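Local coordinates for protein RAI1 (Scheffersomyces stipitis, PDB 5ULJ) that removes the entire NAD cap from the 5' ends of RNAs, using a divalent metal cation, and binds and stimulates the exoribonuclease RAT1, at residues A[53-58]-A[187-192]; A[60-65]-A[303-308]; A[258-263]-A[291-296]. One frame throughout, in Å; residues are numbered along the deposited sequence.

Interaction 1: residues A[53-58]-A[187-192]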
loop_
_atom_site.group_PDB
_atom_site.type_symbol
_atom_site.label_atom_id
_atom_site.label_comp_id
_atom_site.label_asym_id
_atom_site.label_seq_id
_atom_site.Cartn_x
_atom_site.Cartn_y
_atom_site.Cartn_z
ATOM N N SER A 53 1.516 1.820 16.563
ATOM C CA SER A 53 2.122 3.101 16.909
ATOM C C SER A 53 1.045 4.164 17.101
ATOM O O SER A 53 -0.023 4.094 16.493
ATOM C CB SER A 53 3.115 3.541 15.832
ATOM O OG SER A 53 4.175 2.610 15.703
ATOM N N TYR A 54 1.329 5.148 17.947
ATOM C CA TYR A 54 0.370 6.209 18.233
ATOM C C TYR A 54 0.946 7.576 17.888
ATOM O O TYR A 54 2.060 7.908 18.290
ATOM C CB TYR A 54 -0.052 6.165 19.702
ATOM C CG TYR A 54 -0.807 4.909 20.073
ATOM C CD1 TYR A 54 -0.131 3.749 20.429
ATOM C CD2 TYR A 54 -2.195 4.883 20.062
ATOM C CE1 TYR A 54 -0.817 2.599 20.763
ATOM C CE2 TYR A 54 -2.889 3.737 20.396
ATOM C CZ TYR A 54 -2.195 2.598 20.747
ATOM O OH TYR A 54 -2.883 1.454 21.081
ATOM N N TYR A 55 0.179 8.366 17.145
ATOM C CA TYR A 55 0.653 9.662 16.676
ATOM C C TYR A 55 0.897 10.633 17.824
ATOM O O TYR A 55 0.032 10.842 18.674
ATOM C CB TYR A 55 -0.343 10.274 15.690
ATOM C CG TYR A 55 0.147 11.559 15.060
ATOM C CD1 TYR A 55 1.068 11.536 14.021
ATOM C CD2 TYR A 55 -0.308 12.792 15.506
ATOM C CE1 TYR A 55 1.521 12.706 13.443
ATOM C CE2 TYR A 55 0.140 13.969 14.931
ATOM C CZ TYR A 55 1.055 13.919 13.901
ATOM O OH TYR A 55 1.506 15.085 13.326
ATOM N N TYR A 56 2.087 11.222 17.840
ATOM C CA TYR A 56 2.410 12.267 18.801
ATOM C C TYR A 56 3.491 13.187 18.255
ATOM O O TYR A 56 4.661 12.813 18.170
ATOM C CB TYR A 56 2.861 11.671 20.133
ATOM C CG TYR A 56 3.304 12.723 21.122
ATOM C CD1 TYR A 56 2.410 13.671 21.600
ATOM C CD2 TYR A 56 4.618 12.779 21.567
ATOM C CE1 TYR A 56 2.808 14.640 22.500
ATOM C CE2 TYR A 56 5.026 13.744 22.468
ATOM C CZ TYR A 56 4.116 14.671 22.932
ATOM O OH TYR A 56 4.516 15.636 23.828
ATOM N N LEU A 57 3.088 14.395 17.883
ATOM C CA LEU A 57 4.015 15.379 17.347
ATOM C C LEU A 57 3.620 16.773 17.809
ATOM O O LEU A 57 2.811 17.436 17.162
ATOM C CB LEU A 57 4.046 15.312 15.819
ATOM C CG LEU A 57 5.177 16.070 15.122
ATOM C CD1 LEU A 57 6.524 15.450 15.455
ATOM C CD2 LEU A 57 4.952 16.097 13.618
ATOM N N PRO A 58 4.186 17.216 18.942
ATOM C CA PRO A 58 3.893 18.543 19.492
ATOM C C PRO A 58 4.201 19.643 18.490
ATOM O O PRO A 58 5.201 19.555 17.777
ATOM C CB PRO A 58 4.824 18.643 20.705
ATOM C CG PRO A 58 5.173 17.243 21.044
ATOM C CD PRO A 58 5.171 16.485 19.755
ATOM N N ALA A 187 9.306 7.836 13.071
ATOM C CA ALA A 187 9.901 7.508 14.362
ATOM C C ALA A 187 9.727 8.644 15.368
ATOM O O ALA A 187 9.404 8.407 16.531
ATOM C CB ALA A 187 11.375 7.174 14.195
ATOM N N ILE A 188 9.936 9.876 14.915
ATOM C CA ILE A 188 9.877 11.032 15.806
ATOM C C ILE A 188 8.459 11.578 15.968
ATOM O O ILE A 188 8.227 12.484 16.769
ATOM C CB ILE A 188 10.796 12.169 15.310
ATOM C CG1 ILE A 188 10.361 12.651 13.924
ATOM C CG2 ILE A 188 12.247 11.710 15.288
ATOM C CD1 ILE A 188 9.716 14.022 13.921
ATOM N N ALA A 189 7.512 11.027 15.215
ATOM C CA ALA A 189 6.132 11.502 15.279
ATOM C C ALA A 189 5.193 10.466 15.885
ATOM O O ALA A 189 3.978 10.665 15.910
ATOM C CB ALA A 189 5.644 11.902 13.892
ATOM N N THR A 190 5.749 9.361 16.371
ATOM C CA THR A 190 4.928 8.305 16.952
ATOM C C THR A 190 5.440 7.837 18.308
ATOM O O THR A 190 6.615 7.997 18.637
ATOM C CB THR A 190 4.836 7.077 16.022
ATOM O OG1 THR A 190 6.155 6.622 15.693
ATOM C CG2 THR A 190 4.085 7.422 14.744
ATOM N N LEU A 191 4.533 7.259 19.088
ATOM C CA LEU A 191 4.873 6.645 20.363
ATOM C C LEU A 191 4.488 5.172 20.329
ATOM O O LEU A 191 3.487 4.808 19.711
ATOM C CB LEU A 191 4.165 7.358 21.517
ATOM C CG LEU A 191 4.596 8.795 21.809
ATOM C CD1 LEU A 191 3.754 9.387 22.929
ATOM C CD2 LEU A 191 6.074 8.849 22.160
ATOM N N PRO A 192 5.286 4.317 20.986
ATOM C CA PRO A 192 5.012 2.875 21.024
ATOM C C PRO A 192 3.658 2.568 21.655
ATOM O O PRO A 192 2.983 1.621 21.256
ATOM C CB PRO A 192 6.152 2.322 21.886
ATOM C CG PRO A 192 7.234 3.345 21.794
ATOM C CD PRO A 192 6.529 4.661 21.698
HETATM O O HOH W 1 6.131 4.070 14.065
HETATM O O HOH W 2 6.895 11.026 19.099
HETATM O O HOH W 3 7.450 13.248 19.383
#
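The carbonyl oxygen of Tyr54 is gripped twice from the facing strand. Leu191 N donates to Tyr54 O at 2.7 Å, and the neighbouring Thr190 CA closes on that oxygen at 3.2 Å as a CA-H...O contact. Tyr54 N returns a bond to Leu191 O, completing the hydrogen-bonded pair of a very short antiparallel ribbon; Tyr55 and Thr190 form the adjacent non-hydrogen-bonded pair. A third backbone bond runs from Tyr56 N to Ala189 O at 2.8 Å and is almost straight at the hydrogen (172°).

Side chains add apolar packing alongside the ribbon and beyond it. Tyr56 lays its CB and the CD2 side of its ring against Leu191, with CB 3.7 Å from Leu191 CD1, while Leu57 CD1 reaches Ile188 CD1 at 3.8 Å and also touches Ala189 CB. Near Ser53 the link is polar: one water joins Ser53 OG (2.9 Å) to Thr190 OG1 (3.0 Å). Thr190 OG1 stands between its backbone N and carbonyl carbon (chi1 55°), from where it also hydrogen-bonds Glu186 O, tying the strand to the last turn of helix 169-188.

The ribbon thus receives the chain as it leaves that helix. Ser53 and Tyr55 bond through their backbones to Val239, and Tyr55 and Thr190 rest on Leu257, so strands 228-239 and 254-261 lie against the ribbon.

Interaction 2: residues A[60-65]-A[303-308]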
loop_
_atom_site.group_PDB
_atom_site.type_symbol
_atom_site.label_atom_id
_atom_site.label_comp_id
_atom_site.label_asym_id
_atom_site.label_seq_id
_atom_site.Cartn_x
_atom_site.Cartn_y
_atom_site.Cartn_z
ATOM N N SER A 60 5.301 22.236 19.232
ATOM C CA SER A 60 6.511 22.816 19.795
ATOM C C SER A 60 7.749 22.461 18.976
ATOM O O SER A 60 8.609 23.310 18.741
ATOM C CB SER A 60 6.694 22.350 21.242
ATOM O OG SER A 60 8.068 22.260 21.580
ATOM N N LYS A 61 7.835 21.207 18.540
ATOM C CA LYS A 61 9.028 20.730 17.846
ATOM C C LYS A 61 8.911 20.814 16.327
ATOM O O LYS A 61 9.636 20.134 15.601
ATOM C CB LYS A 61 9.347 19.291 18.254
ATOM C CG LYS A 61 8.268 18.283 17.912
ATOM C CD LYS A 61 8.685 16.882 18.327
ATOM C CE LYS A 61 8.787 16.752 19.839
ATOM N NZ LYS A 61 9.195 15.379 20.250
ATOM N N ILE A 62 7.998 21.648 15.846
ATOM C CA ILE A 62 7.922 21.932 14.420
ATOM C C ILE A 62 8.397 23.367 14.215
ATOM O O ILE A 62 7.628 24.261 13.856
ATOM C CB ILE A 62 6.498 21.720 13.871
ATOM C CG1 ILE A 62 5.997 20.332 14.268
ATOM C CG2 ILE A 62 6.480 21.846 12.354
ATOM C CD1 ILE A 62 4.511 20.259 14.500
ATOM N N ASP A 63 9.684 23.573 14.472
ATOM C CA ASP A 63 10.283 24.899 14.454
ATOM C C ASP A 63 11.541 24.933 13.594
ATOM O O ASP A 63 12.278 25.919 13.594
ATOM C CB ASP A 63 10.608 25.348 15.881
ATOM C CG ASP A 63 11.462 24.340 16.630
ATOM O OD1 ASP A 63 11.643 23.215 16.121
ATOM O OD2 ASP A 63 11.949 24.671 17.732
ATOM N N GLY A 64 11.785 23.848 12.865
ATOM C CA GLY A 64 12.931 23.764 11.980
ATOM C C GLY A 64 14.195 23.290 12.671
ATOM O O GLY A 64 15.293 23.442 12.138
ATOM N N SER A 65 14.041 22.706 13.855
ATOM C CA SER A 65 15.188 22.251 14.633
ATOM C C SER A 65 15.509 20.778 14.386
ATOM O O SER A 65 16.642 20.342 14.592
ATOM C CB SER A 65 14.941 22.482 16.127
ATOM O OG SER A 65 13.889 21.660 16.603
ATOM N N ARG A 303 10.157 21.648 8.709
ATOM C CA ARG A 303 9.739 23.046 8.767
ATOM C C ARG A 303 8.252 23.224 9.052
ATOM O O ARG A 303 7.846 24.214 9.660
ATOM C CB ARG A 303 10.085 23.751 7.453
ATOM C CG ARG A 303 11.570 23.962 7.230
ATOM C CD ARG A 303 12.128 24.972 8.217
ATOM N NE ARG A 303 13.566 25.155 8.052
ATOM C CZ ARG A 303 14.318 25.908 8.849
ATOM N NH1 ARG A 303 13.769 26.550 9.870
ATOM N NH2 ARG A 303 15.621 26.016 8.625
ATOM N N ASP A 304 7.442 22.270 8.609
ATOM C CA ASP A 304 5.996 22.417 8.694
ATOM C C ASP A 304 5.289 21.066 8.710
ATOM O O ASP A 304 5.832 20.065 8.243
ATOM C CB ASP A 304 5.491 23.265 7.523
ATOM C CG ASP A 304 4.064 23.737 7.711
ATOM O OD1 ASP A 304 3.635 23.893 8.874
ATOM O OD2 ASP A 304 3.372 23.953 6.695
ATOM N N VAL A 305 4.078 21.044 9.256
ATOM C CA VAL A 305 3.260 19.840 9.266
ATOM C C VAL A 305 1.832 20.195 8.855
ATOM O O VAL A 305 1.351 21.296 9.130
ATOM C CB VAL A 305 3.262 19.158 10.653
ATOM C CG1 VAL A 305 2.448 19.964 11.653
ATOM C CG2 VAL A 305 2.731 17.739 10.557
ATOM N N GLU A 306 1.160 19.271 8.177
ATOM C CA GLU A 306 -0.211 19.505 7.745
ATOM C C GLU A 306 -1.046 18.233 7.809
ATOM O O GLU A 306 -0.675 17.203 7.247
ATOM C CB GLU A 306 -0.235 20.079 6.327
ATOM C CG GLU A 306 -1.634 20.279 5.758
ATOM C CD GLU A 306 -2.337 21.510 6.303
ATOM O OE1 GLU A 306 -1.757 22.208 7.161
ATOM O OE2 GLU A 306 -3.476 21.781 5.866
ATOM N N LEU A 307 -2.175 18.315 8.505
ATOM C CA LEU A 307 -3.106 17.198 8.595
ATOM C C LEU A 307 -4.171 17.304 7.512
ATOM O O LEU A 307 -4.808 18.346 7.358
ATOM C CB LEU A 307 -3.759 17.147 9.978
ATOM C CG LEU A 307 -4.926 16.172 10.161
ATOM C CD1 LEU A 307 -4.465 14.730 10.037
ATOM C CD2 LEU A 307 -5.613 16.404 11.499
ATOM N N TYR A 308 -4.354 16.226 6.758
ATOM C CA TYR A 308 -5.384 16.179 5.728
ATOM C C TYR A 308 -6.466 15.165 6.068
ATOM O O TYR A 308 -6.171 14.061 6.526
ATOM C CB TYR A 308 -4.786 15.824 4.363
ATOM C CG TYR A 308 -3.811 16.831 3.802
ATOM C CD1 TYR A 308 -2.449 16.715 4.043
ATOM C CD2 TYR A 308 -4.250 17.888 3.016
ATOM C CE1 TYR A 308 -1.552 17.627 3.523
ATOM C CE2 TYR A 308 -3.361 18.808 2.493
ATOM C CZ TYR A 308 -2.013 18.672 2.750
ATOM O OH TYR A 308 -1.123 19.586 2.233
#
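Ile62 and Val305 make the tight part of this contact. The tip of one isoleucine branch, Ile62 CD1, presses on Val305 CG1 at 3.5 Å, and the two side chains cross at about a right angle, so a methyl meets a methyl where they cross. The same isoleucine's first torsion (chi1 -52°) sets CG2 opposite the backbone N, and that methyl rests on the strand backbone: Ile62 CG2 sits 3.7 Å from Asp304 CA and 3.8 Å from Arg303 O.

The solvent side is looser. Arg303 starts away from the loop, but a bend at chi2 (-68°) brings its end back alongside Gly64, where Arg303 NH1 lies 3.6 Å from Gly64 CA. Gly64 O stands over one face of the guanidinium, offset toward the rim, which is packing rather than bonding. The charge is engaged elsewhere, through a salt bridge from Arg303 NE to Asp297. The loop braces its own turn here: Asp63 OD1 accepts Ser65 OG at 2.8 Å, on the syn side of the carboxylate, and Ser65 N only weakly.

The contact lays the loop that follows strand 54-55 against the beginning of strand 302-309. Arg303 and Asp304 both bond through their backbones to Phe295, a classic beta bulge in the pairing with strand 290-296, while Val305 also packs on Val292 of that strand.

Interaction 3: residues A[258-263]-A[291-296]. With 0WD ([[(2R,3S,4R,5R)-5-(3-aminocarbonyl-4H-pyridin-1-yl)-3,4-bis(oxidanyl)oxolan-2-yl]methoxy-oxidanyl-phosphoryl] [(2R,3S,4R,5R)-5-(6-aminopurin-9-yl)-4-oxidanyl-3-phosphonooxy-oxolan-2-yl]methyl hydrogen phosphate), chain F.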
loop_
_atom_site.group_PDB
_atom_site.type_symbol
_atom_site.label_atom_id
_atom_site.label_comp_id
_atom_site.label_asym_id
_atom_site.label_seq_id
_atom_site.Cartn_x
_atom_site.Cartn_y
_atom_site.Cartn_z
ATOM N N LYS A 258 3.462 10.880 5.908
ATOM C CA LYS A 258 4.241 11.114 4.697
ATOM C C LYS A 258 5.202 12.284 4.866
ATOM O O LYS A 258 4.994 13.152 5.712
ATOM C CB LYS A 258 3.317 11.383 3.507
ATOM C CG LYS A 258 2.299 10.293 3.221
ATOM C CD LYS A 258 2.952 9.063 2.621
ATOM C CE LYS A 258 1.903 8.109 2.076
ATOM N NZ LYS A 258 2.507 6.877 1.501
ATOM N N THR A 259 6.254 12.305 4.053
ATOM C CA THR A 259 7.170 13.439 4.019
ATOM C C THR A 259 7.388 13.928 2.595
ATOM O O THR A 259 7.302 13.154 1.641
ATOM C CB THR A 259 8.540 13.098 4.632
ATOM O OG1 THR A 259 9.154 12.038 3.890
ATOM C CG2 THR A 259 8.380 12.674 6.067
ATOM N N THR A 260 7.673 15.218 2.465
ATOM C CA THR A 260 7.968 15.816 1.171
ATOM C C THR A 260 8.681 17.146 1.380
ATOM O O THR A 260 8.694 17.683 2.487
ATOM C CB THR A 260 6.692 16.034 0.334
ATOM O OG1 THR A 260 7.047 16.320 -1.025
ATOM C CG2 THR A 260 5.868 17.181 0.899
ATOM N N ARG A 261 9.278 17.675 0.318
ATOM C CA ARG A 261 9.990 18.942 0.414
ATOM C C ARG A 261 9.008 20.107 0.501
ATOM O O ARG A 261 7.913 20.045 -0.060
ATOM C CB ARG A 261 10.929 19.123 -0.781
ATOM C CG ARG A 261 11.750 20.402 -0.725
ATOM C CD ARG A 261 12.697 20.528 -1.900
ATOM N NE ARG A 261 13.395 21.811 -1.878
ATOM C CZ ARG A 261 14.368 22.147 -2.718
ATOM N NH1 ARG A 261 14.767 21.294 -3.650
ATOM N NH2 ARG A 261 14.945 23.338 -2.622
ATOM N N ILE A 262 9.401 21.156 1.221
ATOM C CA ILE A 262 8.622 22.387 1.302
ATOM C C ILE A 262 8.307 22.932 -0.089
ATOM O O ILE A 262 9.095 22.776 -1.023
ATOM C CB ILE A 262 9.361 23.472 2.111
ATOM C CG1 ILE A 262 10.800 23.622 1.607
ATOM C CG2 ILE A 262 9.358 23.129 3.591
ATOM C CD1 ILE A 262 11.564 24.752 2.264
ATOM N N LEU A 263 7.149 23.569 -0.222
ATOM C CA LEU A 263 6.695 24.065 -1.515
ATOM C C LEU A 263 7.131 25.509 -1.740
ATOM O O LEU A 263 6.425 26.445 -1.365
ATOM C CB LEU A 263 5.173 23.949 -1.622
ATOM C CG LEU A 263 4.586 22.591 -1.228
ATOM C CD1 LEU A 263 3.080 22.571 -1.437
ATOM C CD2 LEU A 263 5.256 21.464 -1.999
ATOM N N VAL A 291 -4.347 11.805 6.927
ATOM C CA VAL A 291 -2.958 11.795 6.481
ATOM C C VAL A 291 -2.214 12.999 7.037
ATOM O O VAL A 291 -2.739 14.109 7.041
ATOM C CB VAL A 291 -2.825 11.829 4.946
ATOM C CG1 VAL A 291 -1.446 11.333 4.537
ATOM C CG2 VAL A 291 -3.910 11.006 4.283
ATOM N N VAL A 292 -0.987 12.778 7.497
ATOM C CA VAL A 292 -0.140 13.873 7.944
ATOM C C VAL A 292 1.117 13.963 7.084
ATOM O O VAL A 292 1.850 12.986 6.927
ATOM C CB VAL A 292 0.252 13.721 9.431
ATOM C CG1 VAL A 292 1.564 14.433 9.723
ATOM C CG2 VAL A 292 -0.855 14.262 10.320
ATOM N N TYR A 293 1.342 15.141 6.512
ATOM C CA TYR A 293 2.537 15.404 5.725
ATOM C C TYR A 293 3.524 16.256 6.509
ATOM O O TYR A 293 3.164 17.307 7.041
ATOM C CB TYR A 293 2.179 16.103 4.412
ATOM C CG TYR A 293 2.097 15.186 3.212
ATOM C CD1 TYR A 293 3.229 14.881 2.467
ATOM C CD2 TYR A 293 0.885 14.634 2.819
ATOM C CE1 TYR A 293 3.157 14.050 1.364
ATOM C CE2 TYR A 293 0.803 13.799 1.719
ATOM C CZ TYR A 293 1.942 13.510 0.998
ATOM O OH TYR A 293 1.865 12.678 -0.097
ATOM N N GLY A 294 4.766 15.792 6.585
ATOM C CA GLY A 294 5.842 16.590 7.142
ATOM C C GLY A 294 6.612 17.248 6.015
ATOM O O GLY A 294 7.027 16.580 5.068
ATOM N N PHE A 295 6.796 18.561 6.106
ATOM C CA PHE A 295 7.490 19.303 5.061
ATOM C C PHE A 295 8.906 19.674 5.496
ATOM O O PHE A 295 9.103 20.327 6.520
ATOM C CB PHE A 295 6.701 20.560 4.683
ATOM C CG PHE A 295 5.350 20.271 4.091
ATOM C CD1 PHE A 295 4.244 20.089 4.906
ATOM C CD2 PHE A 295 5.185 20.180 2.718
ATOM C CE1 PHE A 295 2.999 19.822 4.364
ATOM C CE2 PHE A 295 3.943 19.913 2.169
ATOM C CZ PHE A 295 2.849 19.733 2.994
ATOM N N ARG A 296 9.886 19.248 4.706
ATOM C CA ARG A 296 11.294 19.453 5.031
ATOM C C ARG A 296 11.988 20.341 4.003
ATOM O O ARG A 296 11.533 20.455 2.866
ATOM C CB ARG A 296 12.015 18.107 5.118
ATOM C CG ARG A 296 11.849 17.259 3.867
ATOM C CD ARG A 296 13.082 16.423 3.581
ATOM N NE ARG A 296 13.021 15.812 2.256
ATOM C CZ ARG A 296 13.464 16.392 1.145
ATOM N NH1 ARG A 296 14.002 17.604 1.197
ATOM N NH2 ARG A 296 13.367 15.764 -0.018
HETATM C C1M 0WD F . 4.865 -5.697 1.282
HETATM C C2M 0WD F . 4.866 -4.417 0.495
HETATM O O2M 0WD F . 5.980 -4.380 -0.410
HETATM C C3M 0WD F . 5.095 -3.496 1.652
HETATM O O3M 0WD F . 6.383 -3.795 2.193
HETATM O O4M 0WD F . 3.808 -5.408 2.220
HETATM C C4M 0WD F . 4.024 -4.015 2.617
HETATM C C5M 0WD F . 2.710 -3.222 2.529
HETATM O O5M 0WD F . 1.989 -3.492 1.324
HETATM P PN 0WD F . 1.132 -2.299 0.658
HETATM O O1N 0WD F . 0.676 -1.694 1.929
HETATM O O2N 0WD F . 0.264 -3.076 -0.254
HETATM O O3P 0WD F . 2.227 -1.379 -0.075
HETATM P PA 0WD F . 2.150 0.196 -0.350
HETATM O O1A 0WD F . 2.941 0.499 -1.561
HETATM O O2A 0WD F . 0.740 0.637 -0.271
HETATM O O5B 0WD F . 2.940 0.780 0.929
HETATM C C5B 0WD F . 4.254 1.321 0.772
HETATM C C4B 0WD F . 5.089 1.024 2.021
HETATM C C3B 0WD F . 6.016 2.164 2.352
HETATM O O3B 0WD F . 5.289 3.319 2.811
HETATM P "P2'" 0WD F . 5.053 4.571 1.858
HETATM O OP2 0WD F . 5.037 5.681 2.836
HETATM O OP1 0WD F . 6.224 4.561 0.970
HETATM O OP3 0WD F . 3.754 4.295 1.225
HETATM O O4B 0WD F . 6.049 -0.032 1.787
HETATM C C1B 0WD F . 7.097 0.188 2.785
HETATM C C2B 0WD F . 6.694 1.477 3.493
HETATM O O2B 0WD F . 5.719 1.179 4.498
HETATM O O HOH W 4 11.482 13.922 2.211
#
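Lys258 bonds through its backbone to both neighbours of Tyr293, in the alternating pattern of parallel strands. Lys258 N donates to Val292 O and Gly294 N to Lys258 O, both at 2.8 Å; Thr260 N to Gly294 O, Arg296 N to Thr260 O and Ile262 N to Arg296 O carry the alternation onward. The strand directions differ by 33°.

Packing lines the face bearing Lys258, Thr260, Tyr293 and Phe295. Lys258 CB lies over the Tyr293 ring as a CH-pi contact, 3.5 Å from its centroid. Thr260 runs beside Phe295, its CG2 3.6 Å from Phe295 CD2, and Ile262 CG2 touches Phe295 CB. Phe272 of helix 266-286 meets both rings edge-to-face. Elsewhere, the aliphatic part of Arg261 packs over one face of the Arg296 guanidinium.

The arginine charges keep apart, Arg261 NE being 5.2 Å from Arg296 NH1, and salt bridges from Arg261 to Asp298 and Glu264 probably offset their repulsion.

Lys258 leaves the Tyr293 ring through a bend at chi2 (-73°) and then extends to the ligand's 3'-phosphate, with NZ 2.9 Å from OP3 and a weak hydrogen bond to OP2. NZ also donates to Gln282 OE1. The base of the lysine side chain thus lies on an aromatic face while its NZ meets the phosphate, which probably holds this substrate-binding residue in place; Glu256, Leu257 and Lys258 fit the (D/E)XK part of the PD-(D/E)XK motif.

How the interactions relate
Interactions 2 and 3 meet in one sheet, through the strand side of interaction 2: strand 302-309 follows strand 290-296 in the chain and pairs with it antiparallel, with a probable hydrogen bond from Tyr308 N to Val291 O (2.7 Å). Interaction 1 leans on this sheet through Tyr55, whose OH is 3.7 Å from Val292 CG1 and 4.0 Å from Val305 CG2, and through Leu57 CD2, 4.1 Å from Val305 CG2. Val305 is therefore packed by both the ribbon and the loop of interaction 2. Nearness to the active site falls off in order: the side chain of Lys258 in interaction 3 is about 4 Å from the calcium ion, that of Thr190 about 10 Å and that of Val305 about 13 Å.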